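Local structure of aldo-keto reductase family 1 member C1 (Caenorhabditis elegans, 1QWK) at residues Glu75-Thr80 / Tyr107-Leu112. The protein probably reduces aldehydes and related carbonyl compounds with NADPH, as an aldo-keto reductase. Residues are numbered along the deposited sequence; the frame is centred on the assembly and turned at random.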
ATOM      1  N   GLU A  75     -18.347  -5.567  -4.701  1.00 27.17           N
ATOM      2  CA  GLU A  75     -17.535  -5.009  -5.779  1.00 26.20           C
ATOM      3  C   GLU A  75     -16.331  -4.223  -5.275  1.00 25.06           C
ATOM      4  O   GLU A  75     -15.451  -3.864  -6.055  1.00 25.33           O
ATOM      5  CB  GLU A  75     -18.383  -4.090  -6.660  1.00 26.91           C
ATOM      6  CG  GLU A  75     -19.476  -4.793  -7.433  1.00 30.65           C
ATOM      7  CD  GLU A  75     -20.310  -3.825  -8.244  1.00 33.28           C
ATOM      8  OE1 GLU A  75     -20.976  -2.960  -7.635  1.00 33.19           O
ATOM      9  OE2 GLU A  75     -20.299  -3.926  -9.488  1.00 37.87           O
ATOM     10  N   LEU A  76     -16.304  -3.950  -3.976  1.00 23.09           N
ATOM     11  CA  LEU A  76     -15.211  -3.194  -3.379  1.00 21.65           C
ATOM     12  C   LEU A  76     -14.269  -4.076  -2.572  1.00 21.42           C
ATOM     13  O   LEU A  76     -14.700  -5.007  -1.894  1.00 22.44           O
ATOM     14  CB  LEU A  76     -15.759  -2.090  -2.474  1.00 22.21           C
ATOM     15  CG  LEU A  76     -16.503  -0.930  -3.135  1.00 23.58           C
ATOM     16  CD1 LEU A  76     -17.018   0.016  -2.052  1.00 25.99           C
ATOM     17  CD2 LEU A  76     -15.577  -0.183  -4.085  1.00 24.88           C
ATOM     18  N   PHE A  77     -12.978  -3.775  -2.661  1.00 19.65           N
ATOM     19  CA  PHE A  77     -11.952  -4.507  -1.933  1.00 17.69           C
ATOM     20  C   PHE A  77     -11.410  -3.528  -0.898  1.00 17.15           C
ATOM     21  O   PHE A  77     -10.814  -2.506  -1.251  1.00 15.40           O
ATOM     22  CB  PHE A  77     -10.828  -4.945  -2.881  1.00 16.68           C
ATOM     23  CG  PHE A  77      -9.873  -5.948  -2.281  1.00 16.86           C
ATOM     24  CD1 PHE A  77      -9.964  -7.301  -2.612  1.00 17.03           C
ATOM     25  CD2 PHE A  77      -8.896  -5.541  -1.372  1.00 17.05           C
ATOM     26  CE1 PHE A  77      -9.093  -8.237  -2.057  1.00 16.55           C
ATOM     27  CE2 PHE A  77      -8.018  -6.464  -0.808  1.00 16.98           C
ATOM     28  CZ  PHE A  77      -8.117  -7.821  -1.146  1.00 17.05           C
ATOM     29  N   ILE A  78     -11.631  -3.831   0.378  1.00 17.03           N
ATOM     30  CA  ILE A  78     -11.176  -2.964   1.462  1.00 18.10           C
ATOM     31  C   ILE A  78     -10.019  -3.596   2.234  1.00 17.24           C
ATOM     32  O   ILE A  78     -10.130  -4.719   2.724  1.00 18.19           O
ATOM     33  CB  ILE A  78     -12.323  -2.675   2.465  1.00 19.12           C
ATOM     34  CG1 ILE A  78     -13.536  -2.093   1.723  1.00 19.68           C
ATOM     35  CG2 ILE A  78     -11.832  -1.739   3.567  1.00 20.57           C
ATOM     36  CD1 ILE A  78     -13.248  -0.836   0.929  1.00 21.38           C
ATOM     37  N   THR A  79      -8.917  -2.860   2.336  1.00 16.94           N
ATOM     38  CA  THR A  79      -7.728  -3.314   3.054  1.00 17.10           C
ATOM     39  C   THR A  79      -7.474  -2.420   4.258  1.00 15.79           C
ATOM     40  O   THR A  79      -7.549  -1.205   4.140  1.00 16.80           O
ATOM     41  CB  THR A  79      -6.445  -3.199   2.185  1.00 17.42           C
ATOM     42  OG1 THR A  79      -6.557  -4.038   1.038  1.00 17.68           O
ATOM     43  CG2 THR A  79      -5.201  -3.592   2.997  1.00 18.35           C
ATOM     44  N   THR A  80      -7.205  -3.007   5.418  1.00 15.85           N
ATOM     45  CA  THR A  80      -6.847  -2.190   6.558  1.00 17.07           C
ATOM     46  C   THR A  80      -5.692  -2.880   7.264  1.00 16.23           C
ATOM     47  O   THR A  80      -5.362  -4.032   6.955  1.00 15.35           O
ATOM     48  CB  THR A  80      -8.022  -1.906   7.530  1.00 18.24           C
ATOM     49  OG1 THR A  80      -7.642  -0.827   8.397  1.00 19.68           O
ATOM     50  CG2 THR A  80      -8.358  -3.120   8.373  1.00 19.97           C
ATOM     51  N   TYR A 107     -16.768  -7.480   7.467  1.00 21.93           N
ATOM     52  CA  TYR A 107     -15.459  -8.091   7.241  1.00 20.97           C
ATOM     53  C   TYR A 107     -14.636  -7.214   6.307  1.00 20.04           C
ATOM     54  O   TYR A 107     -15.179  -6.349   5.620  1.00 19.51           O
ATOM     55  CB  TYR A 107     -15.637  -9.471   6.598  1.00 22.97           C
ATOM     56  CG  TYR A 107     -16.233  -9.427   5.206  1.00 24.23           C
ATOM     57  CD1 TYR A 107     -15.429  -9.189   4.085  1.00 23.55           C
ATOM     58  CD2 TYR A 107     -17.607  -9.592   5.009  1.00 27.59           C
ATOM     59  CE1 TYR A 107     -15.982  -9.114   2.804  1.00 26.13           C
ATOM     60  CE2 TYR A 107     -18.169  -9.517   3.733  1.00 28.48           C
ATOM     61  CZ  TYR A 107     -17.352  -9.278   2.638  1.00 27.70           C
ATOM     62  OH  TYR A 107     -17.900  -9.196   1.375  1.00 31.68           O
ATOM     63  N   VAL A 108     -13.323  -7.419   6.297  1.00 18.94           N
ATOM     64  CA  VAL A 108     -12.461  -6.679   5.384  1.00 17.06           C
ATOM     65  C   VAL A 108     -11.907  -7.711   4.413  1.00 16.34           C
ATOM     66  O   VAL A 108     -11.820  -8.896   4.735  1.00 16.96           O
ATOM     67  CB  VAL A 108     -11.283  -5.956   6.103  1.00 17.87           C
ATOM     68  CG1 VAL A 108     -11.818  -4.790   6.931  1.00 19.10           C
ATOM     69  CG2 VAL A 108     -10.506  -6.928   6.973  1.00 19.89           C
ATOM     70  N   ASP A 109     -11.547  -7.267   3.220  1.00 16.90           N
ATOM     71  CA  ASP A 109     -11.029  -8.180   2.220  1.00 16.33           C
ATOM     72  C   ASP A 109      -9.592  -8.590   2.513  1.00 17.62           C
ATOM     73  O   ASP A 109      -9.202  -9.730   2.252  1.00 16.81           O
ATOM     74  CB  ASP A 109     -11.174  -7.532   0.845  1.00 17.79           C
ATOM     75  CG  ASP A 109     -12.637  -7.257   0.500  1.00 19.46           C
ATOM     76  OD1 ASP A 109     -13.311  -8.169  -0.031  1.00 22.39           O
ATOM     77  OD2 ASP A 109     -13.120  -6.142   0.796  1.00 18.97           O
ATOM     78  N   LEU A 110      -8.818  -7.676   3.087  1.00 17.95           N
ATOM     79  CA  LEU A 110      -7.425  -7.959   3.422  1.00 16.86           C
ATOM     80  C   LEU A 110      -7.048  -7.244   4.715  1.00 15.82           C
ATOM     81  O   LEU A 110      -7.337  -6.058   4.881  1.00 15.94           O
ATOM     82  CB  LEU A 110      -6.507  -7.502   2.275  1.00 17.09           C
ATOM     83  CG  LEU A 110      -4.985  -7.643   2.473  1.00 15.60           C
ATOM     84  CD1 LEU A 110      -4.610  -9.099   2.683  1.00 17.16           C
ATOM     85  CD2 LEU A 110      -4.256  -7.076   1.252  1.00 15.15           C
ATOM     86  N   TYR A 111      -6.418  -7.971   5.635  1.00 15.05           N
ATOM     87  CA  TYR A 111      -5.991  -7.404   6.912  1.00 15.42           C
ATOM     88  C   TYR A 111      -4.499  -7.650   7.066  1.00 14.88           C
ATOM     89  O   TYR A 111      -4.052  -8.797   7.026  1.00 16.56           O
ATOM     90  CB  TYR A 111      -6.748  -8.059   8.068  1.00 15.73           C
ATOM     91  CG  TYR A 111      -6.576  -7.353   9.391  1.00 17.88           C
ATOM     92  CD1 TYR A 111      -6.749  -5.969   9.493  1.00 19.20           C
ATOM     93  CD2 TYR A 111      -6.304  -8.070  10.553  1.00 20.27           C
ATOM     94  CE1 TYR A 111      -6.662  -5.321  10.720  1.00 19.76           C
ATOM     95  CE2 TYR A 111      -6.216  -7.430  11.784  1.00 20.40           C
ATOM     96  CZ  TYR A 111      -6.399  -6.061  11.863  1.00 20.54           C
ATOM     97  OH  TYR A 111      -6.346  -5.439  13.089  1.00 22.91           O
ATOM     98  N   LEU A 112      -3.735  -6.576   7.248  1.00 14.97           N
ATOM     99  CA  LEU A 112      -2.276  -6.671   7.349  1.00 16.01           C
ATOM    100  C   LEU A 112      -1.676  -6.223   8.667  1.00 15.40           C
ATOM    101  O   LEU A 112      -2.234  -5.372   9.353  1.00 16.26           O
ATOM    102  CB  LEU A 112      -1.631  -5.806   6.258  1.00 16.11           C
ATOM    103  CG  LEU A 112      -2.137  -5.894   4.816  1.00 15.10           C
ATOM    104  CD1 LEU A 112      -1.426  -4.851   3.973  1.00 18.37           C
ATOM    105  CD2 LEU A 112      -1.910  -7.292   4.274  1.00 15.28           C
TER
HETATM  106  O   HOH W   1     -15.499  -7.800  -1.448  1.00 33.79           O
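F77 lies against D109 where two neighbouring parallel strands of the aldo-keto reductase TIM barrel begin, strands joined through helix 92-103 in a beta-alpha-beta unit. The evidence for a CH-pi contact is direct: D109 CB sits 3.4 Å from the F77 ring centroid, 3° off its normal. With CG anti to the backbone N (chi1 -168°), F77 swings its ring across to this methylene, and the ring also approaches L110 obliquely, F77 CE2 to L110 CB 3.6 Å. An alanine in place of F77 would probably leave a gap over D109 CB and L110 CB, the first without its CH-pi partner and the second without its aromatic packing.

The D109 carboxylate, its plane 26° from the ring, accepts I78 N at OD2 (2.8 Å) in a nearly straight bond that arrives on the anti side and out of the carboxylate plane. OD2 also pairs with R73 in a salt bridge, so two partners grip this oxygen, which probably limits rotation of the carboxylate. I78 O in turn takes two amides, D109 N at 3.0 Å and L110 N at 3.3 Å. Regular parallel pairing follows, with L110 O accepting T80 N and T80 O accepting L112 N. T79 and L110 run side by side on one face of the sheet. On the other, T80 CG2 meets the edge of the Y111 ring at CD1, 3.5 Å away, while T80 OG1 is hydrogen-bonded to E55 OE2.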